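PDB 4F7A: SusD/RagB family nutrient-binding outer membrane lipoprotein from Bacteroides vulgatus, which probably binds glycans, perhaps mucin O-glycans, at the outer membrane as a SusD-like lipoprotein with a TPR-like helical fold. Local coordinates for residues A124-R127 / I128-Y132; W439-Q442 / R443-G446; T464-M467 / I468-L471. All coordinates share one frame; numbering follows the deposited sequence.

Interaction 1: residues A124-R127 / I128-Y132; sequences AMHR and ITDTY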
loop_
_atom_site.group_PDB
_atom_site.type_symbol
_atom_site.label_atom_id
_atom_site.label_comp_id
_atom_site.label_asym_id
_atom_site.label_seq_id
_atom_site.Cartn_x
_atom_site.Cartn_y
_atom_site.Cartn_z
ATOM N N ALA A 124 -4.501 -8.220 -4.842
ATOM C CA ALA A 124 -3.532 -8.983 -4.052
ATOM C C ALA A 124 -2.149 -8.951 -4.666
ATOM O O ALA A 124 -1.162 -8.716 -3.981
ATOM C CB ALA A 124 -3.984 -10.452 -3.893
HETATM N N MSE A 125 -2.059 -9.216 -5.966
HETATM C CA MSE A 125 -0.764 -9.526 -6.538
HETATM C C MSE A 125 0.040 -8.299 -6.979
HETATM O O MSE A 125 1.249 -8.381 -7.087
HETATM C CB MSE A 125 -0.915 -10.519 -7.691
HETATM C CG MSE A 125 -1.558 -11.842 -7.261
HETATM SE SE MSE A 125 -0.767 -12.634 -5.698
HETATM C CE MSE A 125 0.874 -13.241 -6.520
ATOM N N HIS A 126 -0.602 -7.164 -7.222
ATOM C CA HIS A 126 0.185 -5.963 -7.538
ATOM C C HIS A 126 0.985 -5.587 -6.296
ATOM O O HIS A 126 2.101 -5.104 -6.418
ATOM C CB HIS A 126 -0.679 -4.804 -8.088
ATOM C CG HIS A 126 -1.304 -3.943 -7.031
ATOM N ND1 HIS A 126 -2.418 -4.331 -6.329
ATOM C CD2 HIS A 126 -0.942 -2.740 -6.530
ATOM C CE1 HIS A 126 -2.736 -3.390 -5.455
ATOM N NE2 HIS A 126 -1.849 -2.416 -5.550
ATOM N N ARG A 127 0.438 -5.858 -5.100
ATOM C CA ARG A 127 1.177 -5.634 -3.850
ATOM C C ARG A 127 2.461 -6.496 -3.736
ATOM O O ARG A 127 3.454 -6.056 -3.156
ATOM C CB ARG A 127 0.268 -5.903 -2.652
ATOM C CG ARG A 127 -0.807 -4.842 -2.450
ATOM C CD ARG A 127 -1.991 -5.354 -1.620
ATOM N NE ARG A 127 -1.661 -5.941 -0.317
ATOM C CZ ARG A 127 -1.483 -5.258 0.824
ATOM N NH1 ARG A 127 -1.531 -3.937 0.870
ATOM N NH2 ARG A 127 -1.248 -5.918 1.953
ATOM N N ILE A 128 2.428 -7.693 -4.321
ATOM C CA ILE A 128 3.582 -8.604 -4.314
ATOM C C ILE A 128 4.645 -8.191 -5.343
ATOM O O ILE A 128 5.822 -8.127 -5.005
ATOM C CB ILE A 128 3.127 -10.085 -4.534
ATOM C CG1 ILE A 128 2.072 -10.479 -3.475
ATOM C CG2 ILE A 128 4.324 -11.040 -4.532
ATOM C CD1 ILE A 128 2.533 -10.301 -2.006
ATOM N N THR A 129 4.254 -7.906 -6.587
ATOM C CA THR A 129 5.241 -7.430 -7.545
ATOM C C THR A 129 5.823 -6.117 -7.074
ATOM O O THR A 129 7.003 -5.880 -7.276
ATOM C CB THR A 129 4.745 -7.303 -9.025
ATOM O OG1 THR A 129 5.843 -6.834 -9.837
ATOM C CG2 THR A 129 3.589 -6.333 -9.145
ATOM N N ASP A 130 5.023 -5.268 -6.448
ATOM C CA ASP A 130 5.565 -3.979 -5.970
ATOM C C ASP A 130 6.587 -4.153 -4.814
ATOM O O ASP A 130 7.383 -3.248 -4.532
ATOM C CB ASP A 130 4.434 -3.025 -5.557
ATOM C CG ASP A 130 3.630 -2.504 -6.735
ATOM O OD1 ASP A 130 4.024 -2.721 -7.924
ATOM O OD2 ASP A 130 2.573 -1.893 -6.464
ATOM N N THR A 131 6.542 -5.313 -4.153
ATOM C CA THR A 131 7.497 -5.653 -3.110
ATOM C C THR A 131 8.809 -6.224 -3.692
ATOM O O THR A 131 9.875 -5.775 -3.332
ATOM C CB THR A 131 6.863 -6.656 -2.125
ATOM O OG1 THR A 131 5.709 -6.058 -1.524
ATOM C CG2 THR A 131 7.852 -7.065 -1.038
ATOM N N TYR A 132 8.710 -7.182 -4.620
ATOM C CA TYR A 132 9.850 -7.999 -5.048
ATOM C C TYR A 132 10.314 -7.739 -6.473
ATOM O O TYR A 132 11.454 -8.036 -6.813
ATOM C CB TYR A 132 9.497 -9.502 -4.917
ATOM C CG TYR A 132 9.096 -9.919 -3.515
ATOM C CD1 TYR A 132 10.063 -10.120 -2.528
ATOM C CD2 TYR A 132 7.760 -10.102 -3.170
ATOM C CE1 TYR A 132 9.709 -10.482 -1.218
ATOM C CE2 TYR A 132 7.392 -10.448 -1.871
ATOM C CZ TYR A 132 8.373 -10.666 -0.908
ATOM O OH TYR A 132 8.024 -11.009 0.368
#
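Ile128 lies against the turn of helix that precedes it, and with Arg127 and His126 it has the most surface buried by this local contact in helix 111-132. Its CG1 sits 3.7 Å from Ala124 O, put there by a chi1 of -55°, which sets CG1 beside the backbone N and opposite the carbonyl carbon. On the same flank the selenium atom of selenomethionine Met125 approaches Ile128 CG1 at 4.2 Å, a loose apolar touch.

Arg127 contributes through its base and its carbonyl. Arg127 O receives Thr131 OG1 at 2.8 Å in the carbonyl plane, while Thr131 N adds only a weak bond. The hydroxyl therefore supplies the firmer link in the last turn. Arg127 CG lies 3.8 Å above one face of the His126 ring, toward its rim; farther out, NH1 makes a salt bridge to Glu434 and NH2 a hydrogen bond to Ile32 O.

His126 meets Asp130 twice, by a backbone bond and by an oblique ring-carbon contact. Its carbonyl O accepts Asp130 N at 2.9 Å with an N-H...O angle of 152°, and its ring carbon CD2 lies 3.6 Å from Asp130 OD2. Ring and carboxylate planes are 86° apart, and this oblique approach involves a carbon, whereas His126 ND1 is engaged by Val122 O one turn earlier.

All the touching residues are buried, and for three of them the polar ends have identified partners: Thr131 OG1 on Arg127 O, the Arg127 guanidinium on Glu434 and Ile32, and the Asp130 carboxylate on Tyr155, Trp504 and Arg210, the last a salt bridge that would be expected to favour a charged carboxylate.

Interaction 2: residues W439-Q442 / R443-G446; sequences WAEQ and RRTG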
loop_
_atom_site.group_PDB
_atom_site.type_symbol
_atom_site.label_atom_id
_atom_site.label_comp_id
_atom_site.label_asym_id
_atom_site.label_seq_id
_atom_site.Cartn_x
_atom_site.Cartn_y
_atom_site.Cartn_z
ATOM N N TRP A 439 4.658 2.932 0.649
ATOM C CA TRP A 439 6.028 2.601 0.357
ATOM C C TRP A 439 6.273 2.480 -1.152
ATOM O O TRP A 439 7.292 2.919 -1.634
ATOM C CB TRP A 439 6.451 1.327 1.091
ATOM C CG TRP A 439 7.952 1.025 0.933
ATOM C CD1 TRP A 439 8.959 1.935 0.911
ATOM C CD2 TRP A 439 8.575 -0.275 0.827
ATOM N NE1 TRP A 439 10.183 1.297 0.751
ATOM C CE2 TRP A 439 9.967 -0.060 0.700
ATOM C CE3 TRP A 439 8.085 -1.596 0.795
ATOM C CZ2 TRP A 439 10.864 -1.102 0.572
ATOM C CZ3 TRP A 439 8.972 -2.626 0.652
ATOM C CH2 TRP A 439 10.357 -2.378 0.544
ATOM N N ALA A 440 5.348 1.862 -1.885
ATOM C CA ALA A 440 5.487 1.728 -3.324
ATOM C C ALA A 440 5.586 3.094 -3.964
ATOM O O ALA A 440 6.466 3.341 -4.785
ATOM C CB ALA A 440 4.320 0.957 -3.907
ATOM N N GLU A 441 4.708 4.003 -3.571
ATOM C CA GLU A 441 4.723 5.351 -4.154
ATOM C C GLU A 441 5.933 6.176 -3.750
ATOM O O GLU A 441 6.441 7.004 -4.532
ATOM C CB GLU A 441 3.409 6.069 -3.856
ATOM C CG GLU A 441 2.303 5.561 -4.741
ATOM C CD GLU A 441 2.513 5.968 -6.177
ATOM O OE1 GLU A 441 2.145 7.133 -6.488
ATOM O OE2 GLU A 441 3.038 5.144 -6.984
ATOM N N GLN A 442 6.428 5.963 -2.548
ATOM C CA GLN A 442 7.658 6.627 -2.141
ATOM C C GLN A 442 8.865 6.197 -2.990
ATOM O O GLN A 442 9.691 7.023 -3.398
ATOM C CB GLN A 442 7.912 6.372 -0.665
ATOM C CG GLN A 442 9.132 7.093 -0.117
ATOM C CD GLN A 442 10.422 6.304 -0.230
ATOM O OE1 GLN A 442 10.413 5.086 -0.400
ATOM N NE2 GLN A 442 11.540 7.001 -0.097
ATOM N N ARG A 443 8.937 4.900 -3.275
ATOM C CA ARG A 443 9.986 4.371 -4.139
ATOM C C ARG A 443 9.825 4.834 -5.574
ATOM O O ARG A 443 10.812 5.124 -6.241
ATOM C CB ARG A 443 10.047 2.844 -4.064
ATOM C CG ARG A 443 10.523 2.359 -2.688
ATOM C CD ARG A 443 10.528 0.866 -2.583
ATOM N NE ARG A 443 9.163 0.366 -2.381
ATOM C CZ ARG A 443 8.668 -0.746 -2.923
ATOM N NH1 ARG A 443 9.422 -1.500 -3.723
ATOM N NH2 ARG A 443 7.415 -1.097 -2.670
ATOM N N ARG A 444 8.577 4.932 -6.029
ATOM C CA ARG A 444 8.290 5.276 -7.402
ATOM C C ARG A 444 8.602 6.754 -7.658
ATOM O O ARG A 444 9.238 7.105 -8.657
ATOM C CB ARG A 444 6.814 4.959 -7.700
ATOM C CG ARG A 444 6.462 4.791 -9.181
ATOM C CD ARG A 444 5.786 5.954 -9.848
ATOM N NE ARG A 444 4.547 6.432 -9.205
ATOM C CZ ARG A 444 3.898 7.532 -9.604
ATOM N NH1 ARG A 444 4.336 8.250 -10.638
ATOM N NH2 ARG A 444 2.824 7.935 -8.963
ATOM N N THR A 445 8.206 7.617 -6.729
ATOM C CA THR A 445 8.276 9.078 -6.985
ATOM C C THR A 445 9.359 9.825 -6.219
ATOM O O THR A 445 9.636 10.999 -6.523
ATOM C CB THR A 445 6.955 9.747 -6.595
ATOM O OG1 THR A 445 6.791 9.688 -5.170
ATOM C CG2 THR A 445 5.750 9.058 -7.283
ATOM N N GLY A 446 9.891 9.209 -5.159
ATOM C CA GLY A 446 10.803 9.895 -4.237
ATOM C C GLY A 446 10.118 10.693 -3.135
ATOM O O GLY A 446 10.793 11.340 -2.310
HETATM O O HOH W 1 12.208 9.807 -0.166
#
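Arg443 lies over one face of the Trp439 indole, one helical turn further along helix 435-445. The guanidinium carbon CZ of Arg443 stands 3.7 Å from the centroid of the six-membered ring of Trp439 and only 9° off its normal, a cation-pi contact, while CD makes a CH-pi contact above the five-membered ring. Ring and guanidinium planes are inclined by 33°, so the guanidinium is tilted over the ring. A bend at chi3 turns the arginine back across the indole, where NE also reaches Trp439 O at 3.3 Å from above the carbonyl plane. Arg443 N approaches that oxygen from the opposite face, giving it two donors. At the far end of the guanidinium, NH1 bonds to Asp130 O and Arg469 O.

The second pair, Glu441 and Arg444, runs side by side and points the same way. Arg444 presents its side-on edge: NH2 meets Glu441 OE1 at 2.7 Å on the syn lone pair, and NE meets OE2 at 3.0 Å with an N-H...O angle of 166°. This is a bidentate salt bridge between residues three apart on a helix. Within the TPR-like, largely helical fold expected of SusD relatives, it faces helices 193-210 and 416-431, whose Arg210 and Lys427 also pair with the carboxylate; Glu343 takes Arg444 NH1. The acid is thus met by three basic groups, which would be expected to stabilise its negative charge.

Thr445 CG2 rests 3.3 Å above the centre of the Arg444 guanidinium. Thr445 OG1 and Thr445 N reach Glu441 O from opposite faces. Gly446 leaves the helix with positive phi, and its N still bonds to Gln442 O at 2.8 Å. A water bridges the ends of this last turn, accepting from Gln442 NE2 and donating to Gly446 O.

Interaction 3: residues T464-M467 / I468-L471; sequences TDIM and IRRL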
loop_
_atom_site.group_PDB
_atom_site.type_symbol
_atom_site.label_atom_id
_atom_site.label_comp_id
_atom_site.label_asym_id
_atom_site.label_seq_id
_atom_site.Cartn_x
_atom_site.Cartn_y
_atom_site.Cartn_z
ATOM N N THR A 464 22.196 4.541 1.433
ATOM C CA THR A 464 21.462 5.348 2.408
ATOM C C THR A 464 20.574 6.404 1.738
ATOM O O THR A 464 19.395 6.483 2.034
ATOM C CB THR A 464 22.439 6.007 3.392
ATOM O OG1 THR A 464 23.049 4.975 4.178
ATOM C CG2 THR A 464 21.717 7.022 4.304
ATOM N N ASP A 465 21.135 7.183 0.813
ATOM C CA ASP A 465 20.385 8.256 0.158
ATOM C C ASP A 465 19.353 7.782 -0.892
ATOM O O ASP A 465 18.234 8.308 -0.952
ATOM C CB ASP A 465 21.344 9.301 -0.433
ATOM C CG ASP A 465 21.911 10.244 0.644
ATOM O OD1 ASP A 465 21.187 10.542 1.612
ATOM O OD2 ASP A 465 23.081 10.662 0.533
ATOM N N ILE A 466 19.701 6.786 -1.708
ATOM C CA ILE A 466 18.710 6.256 -2.647
ATOM C C ILE A 466 17.570 5.594 -1.844
ATOM O O ILE A 466 16.399 5.698 -2.205
ATOM C CB ILE A 466 19.335 5.296 -3.653
ATOM C CG1 ILE A 466 20.277 6.079 -4.594
ATOM C CG2 ILE A 466 18.277 4.565 -4.470
ATOM C CD1 ILE A 466 21.285 5.184 -5.324
HETATM N N MSE A 467 17.951 4.939 -0.756
HETATM C CA MSE A 467 17.073 4.206 0.144
HETATM C C MSE A 467 16.687 2.842 -0.446
HETATM O O MSE A 467 16.931 2.562 -1.648
HETATM C CB MSE A 467 15.830 5.018 0.546
HETATM C CG MSE A 467 16.125 6.459 0.943
HETATM SE SE MSE A 467 14.559 7.395 1.603
HETATM C CE MSE A 467 14.424 6.438 3.293
ATOM N N ILE A 468 16.105 2.010 0.413
ATOM C CA ILE A 468 15.716 0.659 0.029
ATOM C C ILE A 468 14.730 0.703 -1.157
ATOM O O ILE A 468 13.815 1.555 -1.211
ATOM C CB ILE A 468 15.168 -0.132 1.261
ATOM C CG1 ILE A 468 14.866 -1.575 0.878
ATOM C CG2 ILE A 468 13.912 0.540 1.896
ATOM C CD1 ILE A 468 14.525 -2.480 2.115
ATOM N N ARG A 469 14.962 -0.182 -2.126
ATOM C CA ARG A 469 14.229 -0.180 -3.388
ATOM C C ARG A 469 13.207 -1.314 -3.516
ATOM O O ARG A 469 12.317 -1.253 -4.361
ATOM C CB ARG A 469 15.213 -0.312 -4.554
ATOM C CG ARG A 469 16.239 0.804 -4.710
ATOM C CD ARG A 469 15.588 2.128 -5.143
ATOM N NE ARG A 469 15.156 2.934 -4.006
ATOM C CZ ARG A 469 14.185 3.851 -4.039
ATOM N NH1 ARG A 469 13.447 4.007 -5.138
ATOM N NH2 ARG A 469 13.914 4.583 -2.947
ATOM N N ARG A 470 13.393 -2.371 -2.727
ATOM C CA ARG A 470 12.620 -3.596 -2.846
ATOM C C ARG A 470 13.013 -4.520 -1.714
ATOM O O ARG A 470 13.985 -4.277 -0.999
ATOM C CB ARG A 470 12.904 -4.309 -4.180
ATOM C CG ARG A 470 14.345 -4.840 -4.318
ATOM C CD ARG A 470 14.613 -5.460 -5.652
ATOM N NE ARG A 470 14.004 -6.771 -5.814
ATOM C CZ ARG A 470 14.558 -7.935 -5.463
ATOM N NH1 ARG A 470 15.770 -7.997 -4.908
ATOM N NH2 ARG A 470 13.895 -9.067 -5.707
ATOM N N LEU A 471 12.271 -5.608 -1.581
ATOM C CA LEU A 471 12.691 -6.717 -0.729
ATOM C C LEU A 471 13.294 -7.820 -1.580
ATOM O O LEU A 471 12.854 -8.063 -2.715
ATOM C CB LEU A 471 11.509 -7.275 0.078
ATOM C CG LEU A 471 10.819 -6.284 1.029
ATOM C CD1 LEU A 471 9.774 -7.044 1.880
ATOM C CD2 LEU A 471 11.823 -5.492 1.902
#
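Arg469 folds back over Ile466, its CD and NE passing the CG2 branch of the isoleucine at nearly a right angle. The two side chains come closest at 3.6 Å, between Ile466 CG2 and Arg469 NE, with CD almost as near. This apolar branch stands opposite the backbone N of Ile466, and the other branch, CG1, leads away from the arginine. Successive bends at chi2 (-69°) and chi3 (89°) curl the Arg469 chain and return its guanidinium to the backbone just before it.

There Arg469 NE donates to Met467 O at 3.0 Å, and the N-H...O angle of 167° shows a nearly straight bond. The oxygen lies at the guanidinium edge and close to its plane, although the donor stands well above the carbonyl plane and so is not on a lone pair. Arg469 NH2 comes within 2.8 Å of Ile466 O. The outer end of the guanidinium is held by a salt bridge from NH1 to Asp505.

The whole contact belongs to the loop between helices 435-445 and 475-480 of this SusD-family fold, which packs against helix 435-445 through Met467 on Gln442 and Ile468 on Trp439, and against helices 54-57 and 111-132 through Leu471. Residues 464-466 have helical backbone angles without regular helical bonds; selenomethionine Met467 then breaks from that conformation with a positive phi. After that change of direction the chain extends through Ile468.

Met467 CB also lies 4.0 Å from Arg469 NH2, so the guanidinium end passes close to the base of that side chain. Met467 CG sits beside its backbone N and the chain runs on extended to the selenium, leading away from the arginine. Ile466, by contrast, is exposed, and its side chain is about 6 Å from a bound sodium ion.

Overall arrangement
The three contacts meet around Arg443. Its NH1 bonds to Asp130 O of interaction 1 at 2.8 Å and to Arg469 O of interaction 3 at 3.0 Å, so interaction 2 bridges the other two through one nitrogen. Interactions 1 and 3 also join directly: Leu471 N lies 3.0 Å from Thr131 O, and Arg470 NH2 lies 2.9 Å from Tyr132 O. Leu471 CD2 packs 3.7 Å from Trp439 CH2, tying the loop to helix 435-445. The centres of interactions 1 and 2 are about 14 Å apart. Those of interactions 1 and 3 are about 17 Å apart, and those of interactions 2 and 3 about 10 Å. The bound sodium ion lies beside interaction 3, too far from the Ile466 side chain for coordination by it.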